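Local coordinates for protein putative alpha-L-fucosidase (Bacteroides thetaiotaomicron, PDB 4H41) that probably hydrolyses alpha-L-fucosidic linkages in host glycans, as a putative alpha-L-fucosidase built on a TIM barrel, at residues B[158-163]-B[189-194]; B[68-73]-B[115-120]. One frame throughout, in Å; residues are numbered along the deposited sequence.

Overall arrangement
Both contacts join neighbouring strands of one closed, eight-stranded parallel barrel, and their centres lie about 9 Å apart. Contact 2 comes first along the chain and pairs strands 70-73 and 115-119, second and third in the barrel; contact 1 follows and pairs strands 157-162 and 193-195, fourth and fifth. The seam between 115-119 and 157-162 links them: G158 N lies 2.8 Å from F116 O, a probable hydrogen bond, and S163 OG reaches L120 O. Inside the barrel, Y161 packs on I72 and the rings of F194 and Y117 meet. Four consecutive strands thus form half of the wall of a (beta/alpha)8 framework, which would probably carry a glycosidase active site at the C-terminal ends of its strands.

Contact 1. Residues B[158-163]-B[189-194]; sequences GGWYIS and NGLPTF
W160 and I162 of strand 157-162 join segment 189-194 through three backbone hydrogen bonds. W160 N donates to P192 O (3.0 Å), F194 N to W160 O (3.2 Å, bent to 141° at the hydrogen), and I162 N to F194 O (2.8 Å, nearly straight). A CA-H...O contact from T193 CA to W160 O (3.3 Å) fills in between. Apolar packing toward the helices follows: L191 CB rests 4.0 Å from W160 CD1, beside the indole nitrogen, whose N-H is bonded to S188 OG, and I162 CD1 meets T193 CB. T193 OG1 turns to V236 O. The aromatic pair lies on the barrel interior. A chi1 of 82° sets F194 CG between its backbone N and carbonyl carbon; Y161 CD1 lies over one face of the ring, offset toward its rim, 3.5 Å from F194 CZ, and the two planes are inclined at 42°. An alanine at F194 would probably leave a gap beside Y161 and set its phenol freer to shift, besides removing the ring that meets Y117 and W271. Strand 157-162, helix 173-187 and strand 193-195 form a beta-alpha-beta crossover unit, the repeating element of a TIM barrel.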
# COMPACT_ATOMS: atom_id res chain seq x y z
N GLY B 158 34.30 1.05 5.02
CA GLY B 158 34.67 0.35 6.23
C GLY B 158 34.32 -1.09 6.41
O GLY B 158 34.59 -1.64 7.47
N GLY B 159 33.70 -1.69 5.42
CA GLY B 159 33.26 -3.06 5.55
C GLY B 159 32.52 -3.59 4.37
O GLY B 159 32.24 -2.86 3.41
N TRP B 160 32.20 -4.88 4.44
CA TRP B 160 31.53 -5.63 3.40
C TRP B 160 30.31 -6.33 3.94
O TRP B 160 30.36 -6.92 5.01
CB TRP B 160 32.48 -6.68 2.83
CG TRP B 160 33.80 -6.14 2.36
CD1 TRP B 160 34.93 -5.97 3.10
CD2 TRP B 160 34.12 -5.70 1.03
NE1 TRP B 160 35.97 -5.56 2.29
CE2 TRP B 160 35.49 -5.35 1.02
CE3 TRP B 160 33.38 -5.58 -0.16
CZ2 TRP B 160 36.14 -4.89 -0.13
CZ3 TRP B 160 34.05 -5.17 -1.32
CH2 TRP B 160 35.41 -4.83 -1.29
N TYR B 161 29.23 -6.32 3.18
CA TYR B 161 28.02 -7.03 3.53
C TYR B 161 27.87 -8.15 2.51
O TYR B 161 27.77 -7.90 1.30
CB TYR B 161 26.80 -6.09 3.57
CG TYR B 161 25.50 -6.87 3.61
CD1 TYR B 161 25.23 -7.75 4.66
CD2 TYR B 161 24.59 -6.79 2.58
CE1 TYR B 161 24.06 -8.50 4.69
CE2 TYR B 161 23.39 -7.50 2.62
CZ TYR B 161 23.15 -8.39 3.66
OH TYR B 161 22.05 -9.18 3.70
N ILE B 162 27.90 -9.40 2.98
CA ILE B 162 27.77 -10.58 2.10
C ILE B 162 26.27 -10.81 1.96
O ILE B 162 25.60 -11.27 2.89
CB ILE B 162 28.56 -11.77 2.70
CG1 ILE B 162 30.06 -11.40 2.81
CG2 ILE B 162 28.37 -13.03 1.84
CD1 ILE B 162 30.82 -12.25 3.75
N SER B 163 25.72 -10.33 0.84
CA SER B 163 24.29 -10.17 0.61
C SER B 163 23.51 -11.43 0.22
O SER B 163 22.28 -11.34 0.12
CB SER B 163 24.06 -9.08 -0.45
OG SER B 163 24.76 -9.42 -1.63
N ASN B 189 42.66 -5.77 3.28
CA ASN B 189 43.54 -5.91 4.44
C ASN B 189 42.73 -6.07 5.75
O ASN B 189 43.03 -5.46 6.76
CB ASN B 189 44.53 -4.72 4.53
CG ASN B 189 45.65 -4.95 5.53
OD1 ASN B 189 46.06 -6.08 5.78
ND2 ASN B 189 46.10 -3.89 6.18
N GLY B 190 41.70 -6.90 5.69
CA GLY B 190 40.93 -7.29 6.85
C GLY B 190 39.77 -6.46 7.30
O GLY B 190 39.41 -6.53 8.46
N LEU B 191 39.10 -5.71 6.42
CA LEU B 191 37.91 -4.99 6.89
C LEU B 191 36.83 -5.98 7.34
O LEU B 191 36.77 -7.13 6.89
CB LEU B 191 37.34 -4.11 5.77
CG LEU B 191 38.17 -2.92 5.37
CD1 LEU B 191 37.48 -2.16 4.25
CD2 LEU B 191 38.39 -1.98 6.54
N PRO B 192 35.95 -5.53 8.22
CA PRO B 192 34.89 -6.43 8.71
C PRO B 192 33.92 -6.87 7.64
O PRO B 192 33.66 -6.15 6.68
CB PRO B 192 34.16 -5.61 9.77
CG PRO B 192 34.64 -4.23 9.65
CD PRO B 192 35.93 -4.23 8.92
N THR B 193 33.37 -8.06 7.83
CA THR B 193 32.34 -8.65 6.96
C THR B 193 31.16 -9.13 7.81
O THR B 193 31.33 -9.48 8.98
CB THR B 193 32.94 -9.83 6.21
OG1 THR B 193 33.40 -10.73 7.21
CG2 THR B 193 34.11 -9.45 5.28
N PHE B 194 29.99 -9.17 7.24
CA PHE B 194 28.84 -9.74 7.95
C PHE B 194 27.82 -10.26 6.97
O PHE B 194 27.85 -9.91 5.77
CB PHE B 194 28.21 -8.76 8.96
CG PHE B 194 27.24 -7.73 8.41
CD1 PHE B 194 27.71 -6.59 7.76
CD2 PHE B 194 25.88 -7.84 8.65
CE1 PHE B 194 26.81 -5.61 7.30
CE2 PHE B 194 24.99 -6.91 8.15
CZ PHE B 194 25.46 -5.77 7.53

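Contact 2. Residues B[68-73]-B[115-120]; sequences IDTVIM and KFYFGL
T70 and I72 meet Y117 on the barrel's inner face. T70 CG2 approaches the phenol obliquely, 3.6 Å from Y117 CE1, while I72 lies side by side with Y117, its CG1 3.8 Å from Y117 CB. On the helix-facing side, V71 CG2 lies at the edge of the F116 ring, near its plane, the two side chains at about a right angle, and M73 CB, of a selenomethionine, sits 3.8 Å from F116 CE2. M73 CG stands anti to the backbone N (chi1 -164°), and a bend farther along the chain brings CE to 3.9 Å from F118 CE1. Four backbone hydrogen bonds fix this register: K115 N to D69 O, V71 N to K115 O, Y117 N to V71 O (2.8 Å) and M73 N to Y117 O. Farther out, Y105 of helix 101-111 covers both M73 and F116, while V142 and V146 of helix 136-151 pack on F118. At the N-terminal ends of the strands, D69 OD1 accepts T70 OG1 (2.7 Å) and forms a salt bridge with K307, and K115 NZ is hydrogen-bonded to a polyether probably from the crystallisation liquor. Carbon packing and backbone hydrogen bonds therefore hold the strands together, with the segments' formal charges, D69 and K115, at those ends, where K307 is likely to stabilise the D69 carboxylate.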
# COMPACT_ATOMS: atom_id res chain seq x y z
N ILE B 68 22.94 6.67 14.56
CA ILE B 68 23.34 5.69 13.56
C ILE B 68 24.80 6.02 13.21
O ILE B 68 25.15 7.18 12.99
CB ILE B 68 22.38 5.64 12.36
CG1 ILE B 68 21.09 4.84 12.77
CG2 ILE B 68 23.05 5.02 11.12
CD1 ILE B 68 19.95 4.98 11.86
N ASP B 69 25.66 5.01 13.22
CA ASP B 69 27.08 5.20 12.90
C ASP B 69 27.53 4.33 11.73
O ASP B 69 28.72 4.37 11.37
CB ASP B 69 27.94 4.91 14.15
CG ASP B 69 27.88 3.50 14.75
OD1 ASP B 69 27.72 2.53 13.98
OD2 ASP B 69 28.04 3.38 15.97
N THR B 70 26.65 3.48 11.20
CA THR B 70 26.96 2.52 10.15
C THR B 70 25.85 2.48 9.13
O THR B 70 24.70 2.40 9.50
CB THR B 70 27.14 1.13 10.78
OG1 THR B 70 28.23 1.15 11.70
CG2 THR B 70 27.42 0.05 9.75
N VAL B 71 26.20 2.55 7.84
CA VAL B 71 25.22 2.44 6.75
C VAL B 71 25.68 1.34 5.82
O VAL B 71 26.89 1.22 5.51
CB VAL B 71 24.96 3.77 6.03
CG1 VAL B 71 24.30 4.76 6.96
CG2 VAL B 71 26.26 4.35 5.46
N ILE B 72 24.74 0.49 5.41
CA ILE B 72 25.05 -0.69 4.63
C ILE B 72 24.27 -0.69 3.34
O ILE B 72 23.04 -0.90 3.38
CB ILE B 72 24.74 -1.98 5.41
CG1 ILE B 72 25.43 -2.02 6.81
CG2 ILE B 72 25.10 -3.20 4.54
CD1 ILE B 72 24.47 -1.98 7.96
N MSE B 73 24.96 -0.53 2.19
CA MSE B 73 24.26 -0.56 0.89
C MSE B 73 23.97 -2.00 0.61
O MSE B 73 24.89 -2.79 0.53
CB MSE B 73 25.12 0.08 -0.19
CG MSE B 73 24.28 0.41 -1.43
SE MSE B 73 25.44 1.05 -2.85
CE MSE B 73 26.39 -0.52 -3.06
N LYS B 115 30.56 4.72 9.10
CA LYS B 115 31.21 3.64 8.36
C LYS B 115 30.25 3.12 7.31
O LYS B 115 29.08 2.88 7.60
CB LYS B 115 31.62 2.48 9.28
CG LYS B 115 32.90 2.78 10.03
CD LYS B 115 33.45 1.51 10.67
CE LYS B 115 34.72 1.64 11.47
NZ LYS B 115 34.97 2.99 12.06
N PHE B 116 30.73 3.02 6.07
CA PHE B 116 29.95 2.50 4.96
C PHE B 116 30.35 1.04 4.72
O PHE B 116 31.55 0.75 4.62
CB PHE B 116 30.19 3.34 3.69
CG PHE B 116 29.57 2.77 2.44
CD1 PHE B 116 30.31 1.95 1.60
CD2 PHE B 116 28.27 3.08 2.08
CE1 PHE B 116 29.78 1.50 0.40
CE2 PHE B 116 27.72 2.57 0.90
CZ PHE B 116 28.49 1.83 0.05
N TYR B 117 29.36 0.15 4.62
CA TYR B 117 29.55 -1.26 4.26
C TYR B 117 29.01 -1.47 2.83
O TYR B 117 27.88 -1.10 2.54
CB TYR B 117 28.82 -2.21 5.20
CG TYR B 117 29.54 -2.48 6.50
CD1 TYR B 117 29.79 -1.46 7.41
CD2 TYR B 117 29.88 -3.78 6.87
CE1 TYR B 117 30.40 -1.71 8.63
CE2 TYR B 117 30.50 -4.04 8.09
CZ TYR B 117 30.72 -3.01 8.98
OH TYR B 117 31.30 -3.26 10.19
N PHE B 118 29.79 -2.14 2.00
CA PHE B 118 29.48 -2.42 0.61
C PHE B 118 28.80 -3.78 0.48
O PHE B 118 29.39 -4.79 0.79
CB PHE B 118 30.79 -2.40 -0.21
CG PHE B 118 30.55 -2.62 -1.68
CD1 PHE B 118 30.24 -1.55 -2.51
CD2 PHE B 118 30.58 -3.90 -2.23
CE1 PHE B 118 30.02 -1.75 -3.87
CE2 PHE B 118 30.39 -4.09 -3.60
CZ PHE B 118 30.12 -3.02 -4.41
N GLY B 119 27.56 -3.79 0.00
CA GLY B 119 26.84 -5.03 -0.23
C GLY B 119 27.26 -5.69 -1.53
O GLY B 119 27.31 -5.03 -2.59
N LEU B 120 27.48 -7.00 -1.50
CA LEU B 120 27.90 -7.71 -2.70
C LEU B 120 26.78 -7.79 -3.72
O LEU B 120 25.60 -7.60 -3.43
CB LEU B 120 28.43 -9.12 -2.33
CG LEU B 120 29.68 -9.15 -1.44
CD1 LEU B 120 30.22 -10.55 -1.33
CD2 LEU B 120 30.77 -8.19 -1.99